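Lactate dehydrogenase, adjacent gene encodes predicted malate dehydrogenase (Cryptosporidium parvum, PDB 4ND2) probably catalyses the interconversion of (S)-lactate and pyruvate with NAD(+)/NADH as cofactor, and binds pyruvate next to a dinucleotide cofactor analogue. Local coordinates at residues Y21-K25 / D26-D30; S135-H139 / N140-G144; S197-Q201 / G202-Q206; Y265-K268 / G269-M272. All coordinates share one frame; numbering follows the deposited sequence.

Interaction 1 (Y21-K25 / D26-D30)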
loop_
_atom_site.group_PDB
_atom_site.type_symbol
_atom_site.label_atom_id
_atom_site.label_comp_id
_atom_site.label_asym_id
_atom_site.label_seq_id
_atom_site.Cartn_x
_atom_site.Cartn_y
_atom_site.Cartn_z
ATOM N N TYR A 21 -11.941 -5.528 9.355
ATOM C CA TYR A 21 -11.813 -5.520 7.897
ATOM C C TYR A 21 -10.553 -4.776 7.455
ATOM O O TYR A 21 -9.763 -5.284 6.655
ATOM C CB TYR A 21 -13.057 -4.832 7.316
ATOM C CG TYR A 21 -13.359 -5.004 5.840
ATOM C CD1 TYR A 21 -13.091 -6.192 5.164
ATOM C CD2 TYR A 21 -14.005 -3.987 5.137
ATOM C CE1 TYR A 21 -13.413 -6.341 3.825
ATOM C CE2 TYR A 21 -14.333 -4.128 3.801
ATOM C CZ TYR A 21 -14.040 -5.308 3.150
ATOM O OH TYR A 21 -14.376 -5.446 1.821
ATOM N N ILE A 22 -10.374 -3.577 7.997
ATOM C CA ILE A 22 -9.263 -2.699 7.618
ATOM C C ILE A 22 -7.935 -3.183 8.196
ATOM O O ILE A 22 -6.919 -3.180 7.497
ATOM C CB ILE A 22 -9.537 -1.240 8.055
ATOM C CG1 ILE A 22 -10.797 -0.705 7.363
ATOM C CG2 ILE A 22 -8.337 -0.341 7.767
ATOM C CD1 ILE A 22 -10.759 -0.751 5.852
ATOM N N VAL A 23 -7.942 -3.592 9.464
ATOM C CA VAL A 23 -6.749 -4.157 10.100
ATOM C C VAL A 23 -6.258 -5.358 9.296
ATOM O O VAL A 23 -5.064 -5.475 9.011
ATOM C CB VAL A 23 -7.018 -4.586 11.562
ATOM C CG1 VAL A 23 -5.896 -5.466 12.100
ATOM C CG2 VAL A 23 -7.205 -3.366 12.458
ATOM N N GLY A 24 -7.188 -6.245 8.943
ATOM C CA GLY A 24 -6.878 -7.413 8.125
ATOM C C GLY A 24 -6.349 -7.040 6.754
ATOM O O GLY A 24 -5.331 -7.571 6.312
ATOM N N LYS A 25 -7.037 -6.119 6.083
ATOM C CA LYS A 25 -6.614 -5.646 4.763
ATOM C C LYS A 25 -5.175 -5.125 4.777
ATOM O O LYS A 25 -4.390 -5.449 3.890
ATOM C CB LYS A 25 -7.558 -4.555 4.255
ATOM C CG LYS A 25 -7.179 -3.985 2.895
ATOM C CD LYS A 25 -8.149 -2.903 2.452
ATOM C CE LYS A 25 -7.900 -2.483 1.012
ATOM N NZ LYS A 25 -6.484 -2.100 0.766
ATOM N N ASP A 26 -4.837 -4.324 5.785
ATOM C CA ASP A 26 -3.493 -3.738 5.900
ATOM C C ASP A 26 -2.448 -4.721 6.437
ATOM O O ASP A 26 -1.259 -4.403 6.459
ATOM C CB ASP A 26 -3.520 -2.509 6.816
ATOM C CG ASP A 26 -4.383 -1.379 6.272
ATOM O OD1 ASP A 26 -4.644 -1.337 5.051
ATOM O OD2 ASP A 26 -4.800 -0.522 7.075
ATOM N N ASN A 27 -2.889 -5.900 6.879
ATOM C CA ASN A 27 -2.018 -6.855 7.567
ATOM C C ASN A 27 -1.286 -6.202 8.749
ATOM O O ASN A 27 -0.112 -6.476 9.002
ATOM C CB ASN A 27 -1.026 -7.498 6.589
ATOM C CG ASN A 27 -0.309 -8.707 7.179
ATOM O OD1 ASN A 27 -0.864 -9.450 7.990
ATOM N ND2 ASN A 27 0.927 -8.910 6.768
ATOM N N LEU A 28 -1.997 -5.335 9.465
ATOM C CA LEU A 28 -1.448 -4.649 10.637
ATOM C C LEU A 28 -1.291 -5.607 11.819
ATOM O O LEU A 28 -0.332 -5.513 12.584
ATOM C CB LEU A 28 -2.356 -3.481 11.030
ATOM C CG LEU A 28 -1.977 -2.653 12.259
ATOM C CD1 LEU A 28 -0.642 -1.955 12.050
ATOM C CD2 LEU A 28 -3.075 -1.647 12.567
ATOM N N ALA A 29 -2.250 -6.517 11.968
ATOM C CA ALA A 29 -2.250 -7.468 13.074
ATOM C C ALA A 29 -3.268 -8.576 12.829
ATOM O O ALA A 29 -4.067 -8.508 11.889
ATOM C CB ALA A 29 -2.576 -6.752 14.378
ATOM N N ASP A 30 -3.216 -9.600 13.673
ATOM C CA ASP A 30 -4.319 -10.546 13.795
ATOM C C ASP A 30 -5.423 -9.853 14.580
ATOM O O ASP A 30 -5.150 -8.973 15.400
ATOM C CB ASP A 30 -3.891 -11.810 14.544
ATOM C CG ASP A 30 -2.967 -12.701 13.730
ATOM O OD1 ASP A 30 -2.859 -12.533 12.495
ATOM O OD2 ASP A 30 -2.353 -13.596 14.343
HETATM O O HOH W 1 -3.973 -2.048 2.288
#
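Backbone bonds from Asp26, Asn27 and Leu28 back to Ile22, Gly24 and Val23 close the end of helix 14-26. Asp26 N reaches Ile22 O at 2.9 Å, the regular helical bond. Leu28 N donates to Val23 O at 3.1 Å and lies in the carbonyl plane. Asn27 N binds Gly24 O at 3.0 Å, but from above the carbonyl plane.

The apolar contacts are made by one branch of Val23. CG1 is anti to the backbone N (chi1 166°), which sets this methyl against the residues that follow the helix. Val23 CG1 touches Leu28 CB and Ala29 CB, each at 4.2 Å. Ile7 of strand 6-10 and Val241 of helix 234-248 also pack on Val23. The Asp26 side chain runs alongside that of Ile22, with Asp26 OD2 packed 3.6 Å from Ile22 CG2.

The polar contacts lie at the subunit interface. A water accepts from Lys25 NZ and donates to Asp26 OD1, 2.9 Å from each. Both residues also form salt bridges to the second subunit, Lys25 to its Asp26 and Asp26 to its Lys25.

The Leu28-Val23 and Asn27-Gly24 bonds, with the positive phi of Asn27, form a Schellman motif between the first helix of the Rossmann-type domain and strand 30-34.

Interaction 2 (S135-H139 / N140-G144)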
loop_
_atom_site.group_PDB
_atom_site.type_symbol
_atom_site.label_atom_id
_atom_site.label_comp_id
_atom_site.label_asym_id
_atom_site.label_seq_id
_atom_site.Cartn_x
_atom_site.Cartn_y
_atom_site.Cartn_z
ATOM N N SER A 135 -10.658 -0.196 35.495
ATOM C CA SER A 135 -9.651 -1.165 35.047
ATOM C C SER A 135 -8.354 -1.067 35.853
ATOM O O SER A 135 -7.699 -2.078 36.110
ATOM C CB SER A 135 -9.339 -0.984 33.556
ATOM O OG SER A 135 -8.595 0.203 33.319
ATOM N N GLY A 136 -7.982 0.153 36.231
ATOM C CA GLY A 136 -6.733 0.397 36.948
ATOM C C GLY A 136 -5.507 0.412 36.050
ATOM O O GLY A 136 -4.379 0.427 36.544
ATOM N N LEU A 137 -5.714 0.412 34.733
ATOM C CA LEU A 137 -4.598 0.470 33.787
ATOM C C LEU A 137 -3.950 1.853 33.827
ATOM O O LEU A 137 -4.620 2.838 34.144
ATOM C CB LEU A 137 -5.058 0.149 32.359
ATOM C CG LEU A 137 -4.937 -1.313 31.920
ATOM C CD1 LEU A 137 -5.661 -2.244 32.881
ATOM C CD2 LEU A 137 -5.463 -1.477 30.504
ATOM N N PRO A 138 -2.646 1.935 33.503
ATOM C CA PRO A 138 -1.966 3.233 33.504
ATOM C C PRO A 138 -2.663 4.250 32.600
ATOM O O PRO A 138 -3.163 3.883 31.534
ATOM C CB PRO A 138 -0.572 2.904 32.958
ATOM C CG PRO A 138 -0.380 1.455 33.228
ATOM C CD PRO A 138 -1.741 0.839 33.112
ATOM N N HIS A 139 -2.699 5.509 33.032
ATOM C CA HIS A 139 -3.346 6.579 32.269
ATOM C C HIS A 139 -2.837 6.653 30.829
ATOM O O HIS A 139 -3.623 6.830 29.900
ATOM C CB HIS A 139 -3.144 7.936 32.955
ATOM C CG HIS A 139 -3.921 8.096 34.225
ATOM N ND1 HIS A 139 -3.392 7.805 35.464
ATOM C CD2 HIS A 139 -5.189 8.517 34.448
ATOM C CE1 HIS A 139 -4.299 8.042 36.395
ATOM N NE2 HIS A 139 -5.398 8.475 35.804
ATOM N N ASN A 140 -1.525 6.504 30.654
ATOM C CA ASN A 140 -0.900 6.584 29.330
ATOM C C ASN A 140 -1.240 5.415 28.393
ATOM O O ASN A 140 -0.976 5.488 27.191
ATOM C CB ASN A 140 0.625 6.718 29.462
ATOM C CG ASN A 140 1.279 5.470 30.027
ATOM O OD1 ASN A 140 0.898 4.983 31.087
ATOM N ND2 ASN A 140 2.269 4.946 29.317
ATOM N N LYS A 141 -1.816 4.346 28.943
ATOM C CA LYS A 141 -2.200 3.169 28.160
ATOM C C LYS A 141 -3.705 3.092 27.887
ATOM O O LYS A 141 -4.179 2.113 27.305
ATOM C CB LYS A 141 -1.737 1.894 28.872
ATOM C CG LYS A 141 -0.227 1.767 29.024
ATOM C CD LYS A 141 0.493 1.561 27.695
ATOM C CE LYS A 141 0.271 0.172 27.115
ATOM N NZ LYS A 141 0.921 -0.899 27.920
ATOM N N VAL A 142 -4.448 4.116 28.302
ATOM C CA VAL A 142 -5.886 4.191 28.051
ATOM C C VAL A 142 -6.233 5.547 27.441
ATOM O O VAL A 142 -5.923 6.591 28.016
ATOM C CB VAL A 142 -6.706 4.002 29.345
ATOM C CG1 VAL A 142 -8.200 4.078 29.048
ATOM C CG2 VAL A 142 -6.355 2.679 30.012
ATOM N N CYS A 143 -6.872 5.525 26.276
ATOM C CA CYS A 143 -7.293 6.749 25.607
ATOM C C CYS A 143 -8.568 6.513 24.803
ATOM O O CYS A 143 -9.040 5.378 24.694
ATOM C CB CYS A 143 -6.178 7.268 24.700
ATOM S SG CYS A 143 -5.846 6.224 23.265
ATOM N N GLY A 144 -9.124 7.587 24.251
ATOM C CA GLY A 144 -10.358 7.506 23.477
ATOM C C GLY A 144 -10.207 8.040 22.067
ATOM O O GLY A 144 -9.560 9.067 21.856
#
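His139 and Val142 are joined by a backbone bond across the turn, and with Asn140 they bury much of the surface here. His139 O accepts from Val142 N at 3.3 Å. The N-H points well at the oxygen (163°), but the donor stands above the carbonyl plane. One residue earlier, Lys141 N binds Pro138 O at 3.0 Å in the same manner. The His139 ring leaves the turn and stacks on Phe260.

Asn140 turns its side chain back over the proline. With chi1 at 67°, CG sits between the backbone N and the carbonyl carbon. This brings Asn140 OD1 to 3.2 Å from Pro138 CB. Lys141 CG lies 4.1 Å from Pro138 CB, while Lys141 NZ bonds Asn114 O.

Val142 is turned toward 135-139. Its CG2 meets Leu137 CB at 3.7 Å. Val128 and Phe131 of helix 124-135 cover the same valine. His139 O and Val142 O are only 3.0 Å apart. Tyr271 OH lies within bonding distance of both, and its proton is probably shared or alternates, which would ease their mutual repulsion.

The arrangement is a short 3-10 turn after helix 124-135. It leads into strand 142-144, an outermost strand of the parallel Rossmann-type sheet.

Interaction 3 (S197-Q201 / G202-Q206)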
loop_
_atom_site.group_PDB
_atom_site.type_symbol
_atom_site.label_atom_id
_atom_site.label_comp_id
_atom_site.label_asym_id
_atom_site.label_seq_id
_atom_site.Cartn_x
_atom_site.Cartn_y
_atom_site.Cartn_z
ATOM N N SER A 197 -4.612 34.838 6.261
ATOM C CA SER A 197 -4.116 35.224 4.936
ATOM C C SER A 197 -5.177 35.019 3.864
ATOM O O SER A 197 -5.365 35.879 3.004
ATOM C CB SER A 197 -2.853 34.442 4.560
ATOM O OG SER A 197 -1.764 34.805 5.390
ATOM N N PHE A 198 -5.867 33.881 3.915
ATOM C CA PHE A 198 -6.930 33.590 2.954
ATOM C C PHE A 198 -8.079 34.600 3.051
ATOM O O PHE A 198 -8.710 34.918 2.043
ATOM C CB PHE A 198 -7.463 32.162 3.140
ATOM C CG PHE A 198 -6.507 31.092 2.681
ATOM C CD1 PHE A 198 -5.927 30.219 3.590
ATOM C CD2 PHE A 198 -6.191 30.957 1.334
ATOM C CE1 PHE A 198 -5.054 29.229 3.167
ATOM C CE2 PHE A 198 -5.314 29.971 0.906
ATOM C CZ PHE A 198 -4.745 29.107 1.824
ATOM N N ILE A 199 -8.347 35.092 4.260
ATOM C CA ILE A 199 -9.351 36.146 4.458
ATOM C C ILE A 199 -8.920 37.436 3.755
ATOM O O ILE A 199 -9.706 38.032 3.023
ATOM C CB ILE A 199 -9.628 36.409 5.957
ATOM C CG1 ILE A 199 -10.347 35.206 6.577
ATOM C CG2 ILE A 199 -10.476 37.667 6.143
ATOM C CD1 ILE A 199 -10.318 35.176 8.090
ATOM N N LYS A 200 -7.672 37.847 3.964
ATOM C CA LYS A 200 -7.123 39.043 3.307
ATOM C C LYS A 200 -7.116 38.925 1.783
ATOM O O LYS A 200 -7.318 39.913 1.083
ATOM C CB LYS A 200 -5.699 39.323 3.794
ATOM C CG LYS A 200 -5.612 39.734 5.252
ATOM C CD LYS A 200 -4.182 39.666 5.764
ATOM C CE LYS A 200 -4.129 39.820 7.274
ATOM N NZ LYS A 200 -2.769 39.540 7.809
ATOM N N GLN A 201 -6.881 37.716 1.275
ATOM C CA GLN A 201 -6.845 37.473 -0.169
ATOM C C GLN A 201 -8.238 37.333 -0.781
ATOM O O GLN A 201 -8.378 37.282 -2.005
ATOM C CB GLN A 201 -6.019 36.218 -0.472
ATOM C CG GLN A 201 -4.558 36.313 -0.048
ATOM C CD GLN A 201 -3.883 34.953 0.032
ATOM O OE1 GLN A 201 -4.240 34.031 -0.699
ATOM N NE2 GLN A 201 -2.905 34.824 0.924
ATOM N N GLY A 202 -9.265 37.258 0.062
ATOM C CA GLY A 202 -10.644 37.166 -0.407
ATOM C C GLY A 202 -11.070 35.771 -0.832
ATOM O O GLY A 202 -12.062 35.618 -1.545
ATOM N N LEU A 203 -10.333 34.754 -0.389
ATOM C CA LEU A 203 -10.601 33.365 -0.784
ATOM C C LEU A 203 -11.458 32.605 0.234
ATOM O O LEU A 203 -11.971 31.527 -0.071
ATOM C CB LEU A 203 -9.280 32.624 -1.028
ATOM C CG LEU A 203 -8.402 33.198 -2.149
ATOM C CD1 LEU A 203 -7.114 32.402 -2.283
ATOM C CD2 LEU A 203 -9.148 33.230 -3.474
ATOM N N ILE A 204 -11.602 33.159 1.437
ATOM C CA ILE A 204 -12.554 32.643 2.423
ATOM C C ILE A 204 -13.016 33.775 3.343
ATOM O O ILE A 204 -12.254 34.701 3.612
ATOM C CB ILE A 204 -11.945 31.490 3.260
ATOM C CG1 ILE A 204 -13.045 30.695 3.971
ATOM C CG2 ILE A 204 -10.924 32.010 4.265
ATOM C CD1 ILE A 204 -12.557 29.403 4.593
ATOM N N THR A 205 -14.256 33.701 3.816
ATOM C CA THR A 205 -14.776 34.695 4.758
ATOM C C THR A 205 -14.853 34.107 6.159
ATOM O O THR A 205 -14.875 32.883 6.330
ATOM C CB THR A 205 -16.175 35.199 4.352
ATOM O OG1 THR A 205 -17.147 34.164 4.551
ATOM C CG2 THR A 205 -16.190 35.637 2.899
ATOM N N GLN A 206 -14.893 34.984 7.158
ATOM C CA GLN A 206 -15.039 34.552 8.547
ATOM C C GLN A 206 -16.358 33.810 8.764
ATOM O O GLN A 206 -16.413 32.871 9.554
ATOM C CB GLN A 206 -14.941 35.745 9.505
ATOM C CG GLN A 206 -14.982 35.380 10.984
ATOM C CD GLN A 206 -13.840 34.471 11.406
ATOM O OE1 GLN A 206 -12.677 34.756 11.135
ATOM N NE2 GLN A 206 -14.168 33.372 12.078
HETATM O O HOH W 2 -12.263 37.211 2.468
HETATM O O HOH W 3 -11.369 37.557 -3.710
#
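A Schellman motif ends helix 195-200, tying Phe198 and Ile199 to Leu203 and Gly202. Leu203 N donates to Phe198 O at 2.9 Å, nearly along the C=O axis. Gly202 N binds Ile199 O at 3.1 Å, from above the carbonyl plane. Gly202 takes positive phi, which glycine adopts readily. Outside the motif proper, Ile204 N adds a weak bond to Phe198 O.

Side chains fold over this turn. Ile204 has CG1 anti to the backbone N (chi1 -163°). Its CG2 branch touches the helix residues, while the rest of the side chain leads off. Ile204 CG2 meets Phe198 CB at 3.6 Å and Ile199 CG1 at 4.0 Å. Leu203 CD1 comes to the edge of the Phe198 ring, near its plane, 4.0 Å from Phe198 CD2. Leu203 CD1 also lies 3.7 Å from Gln201 OE1. Phe162 of helix 147-162 meets the Phe198 ring with the planes at about 40°.

The CA-H of Ile199 points at Ile204 O, with Ile199 CA 3.4 Å from that oxygen. A water donates to both Ile199 O and Ile204 O, bridging the helix end to the outgoing chain. Thr205 then caps helix 206-227 as its N-cap residue.

Two carbonyls of the last helical turn are thus taken up. Phe198 O holds one firm and one weak N-H donor. Ile199 O holds one N-H and a water.

Interaction 4 (Y265-K268 / G269-M272)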
loop_
_atom_site.group_PDB
_atom_site.type_symbol
_atom_site.label_atom_id
_atom_site.label_comp_id
_atom_site.label_asym_id
_atom_site.label_seq_id
_atom_site.Cartn_x
_atom_site.Cartn_y
_atom_site.Cartn_z
ATOM N N TYR A 265 -3.044 23.041 29.163
ATOM C CA TYR A 265 -4.378 23.621 28.953
ATOM C C TYR A 265 -5.114 24.017 30.241
ATOM O O TYR A 265 -6.345 24.039 30.275
ATOM C CB TYR A 265 -5.244 22.671 28.110
ATOM C CG TYR A 265 -4.652 22.366 26.752
ATOM C CD1 TYR A 265 -3.961 21.182 26.520
ATOM C CD2 TYR A 265 -4.772 23.273 25.702
ATOM C CE1 TYR A 265 -3.413 20.903 25.278
ATOM C CE2 TYR A 265 -4.227 23.005 24.458
ATOM C CZ TYR A 265 -3.549 21.819 24.250
ATOM O OH TYR A 265 -3.007 21.555 23.015
ATOM N N GLY A 266 -4.357 24.333 31.290
ATOM C CA GLY A 266 -4.928 24.784 32.559
ATOM C C GLY A 266 -5.732 23.757 33.342
ATOM O O GLY A 266 -6.550 24.133 34.183
ATOM N N VAL A 267 -5.507 22.468 33.081
ATOM C CA VAL A 267 -6.203 21.394 33.802
ATOM C C VAL A 267 -5.207 20.529 34.566
ATOM O O VAL A 267 -4.045 20.424 34.176
ATOM C CB VAL A 267 -7.053 20.511 32.858
ATOM C CG1 VAL A 267 -8.144 21.342 32.203
ATOM C CG2 VAL A 267 -6.196 19.832 31.795
ATOM N N LYS A 268 -5.669 19.902 35.646
ATOM C CA LYS A 268 -4.787 19.150 36.541
ATOM C C LYS A 268 -5.205 17.688 36.704
ATOM O O LYS A 268 -5.200 17.155 37.814
ATOM C CB LYS A 268 -4.716 19.842 37.907
ATOM C CG LYS A 268 -4.151 21.253 37.848
ATOM C CD LYS A 268 -3.912 21.816 39.240
ATOM C CE LYS A 268 -3.329 23.219 39.181
ATOM N NZ LYS A 268 -3.114 23.787 40.541
ATOM N N GLY A 269 -5.549 17.042 35.593
ATOM C CA GLY A 269 -5.882 15.616 35.593
ATOM C C GLY A 269 -7.298 15.354 35.121
ATOM O O GLY A 269 -8.188 15.082 35.925
ATOM N N ILE A 270 -7.499 15.439 33.810
ATOM C CA ILE A 270 -8.798 15.171 33.197
ATOM C C ILE A 270 -8.613 14.546 31.814
ATOM O O ILE A 270 -7.702 14.922 31.072
ATOM C CB ILE A 270 -9.648 16.459 33.085
ATOM C CG1 ILE A 270 -11.071 16.131 32.616
ATOM C CG2 ILE A 270 -8.996 17.473 32.151
ATOM C CD1 ILE A 270 -11.989 17.332 32.557
ATOM N N TYR A 271 -9.474 13.587 31.480
ATOM C CA TYR A 271 -9.512 13.024 30.131
ATOM C C TYR A 271 -10.284 13.954 29.201
ATOM O O TYR A 271 -11.480 14.177 29.392
ATOM C CB TYR A 271 -10.153 11.629 30.126
ATOM C CG TYR A 271 -9.168 10.505 30.329
ATOM C CD1 TYR A 271 -9.070 9.845 31.551
ATOM C CD2 TYR A 271 -8.328 10.101 29.295
ATOM C CE1 TYR A 271 -8.165 8.812 31.736
ATOM C CE2 TYR A 271 -7.419 9.074 29.470
ATOM C CZ TYR A 271 -7.342 8.429 30.690
ATOM O OH TYR A 271 -6.440 7.408 30.867
ATOM N N MET A 272 -9.594 14.504 28.204
ATOM C CA MET A 272 -10.234 15.327 27.180
ATOM C C MET A 272 -9.422 15.324 25.886
ATOM O O MET A 272 -8.262 14.913 25.872
ATOM C CB MET A 272 -10.421 16.763 27.679
ATOM C CG MET A 272 -9.131 17.552 27.847
ATOM S SD MET A 272 -9.437 19.275 28.276
ATOM C CE MET A 272 -7.773 19.929 28.238
#
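Met272 reaches across the turn to Tyr265 and Val267, and Ile270 packs on Val267. The contact is apolar. Met272 CE lies 3.7 Å from Tyr265 CB and 3.9 Å from Val267 CG2. Val267 and Met272 approach tip to tip. The methionine starts with CG between its backbone N and carbonyl carbon (chi1 69°). Beyond CG it is extended, which carries the methyl over to the loop.

Val267 crosses Ile270 at about a right angle. Ile270 CG2 fits against the valine, 3.7 Å from Val267 CB and 3.7 Å from Val267 CG2. Ile303 of helix 293-314 touches both Val267 and Met272, so the helix covers this group.

Polar bonds of these residues go to other parts of the chain. Tyr265 OH binds Leu287 O and Leu289 N, which fixes the far end of its ring.

The backbone also has a special shape here. Gly269 and Ile270 both face Cys261, forming a G1 beta bulge at the start of strand 270-279. The backbone angles of Gly269 (phi 119°, psi 76°) are ones that glycine accommodates.

The 265-268 loop is therefore joined to the strand by van der Waals contact between aliphatic carbons. Such contact is non-directional. The directed bonds of Tyr265 are those of its hydroxyl, held by Leu287 O and Leu289 N.

How the interactions relate
From the N terminus, interaction 1 closes the turn from helix 14-26 to strand 30-34. Interaction 2 closes the link from helix 124-135 to strand 142-144, also in the NAD-binding domain. Interaction 3 follows in the C-terminal domain, between helices 195-200 and 206-227, and interaction 4 closes the loop between strands 253-261 and 270-279. The four lie in series; none nests in or crosses another. Interactions 2 and 4 alone touch: the Tyr271 hydroxyl probably joins strand 270-279 to the turn and the first residue of strand 142-144, tying the two domains together. Interaction 3 is remote, its centre about 42 Å from the centres of interactions 1 and 2.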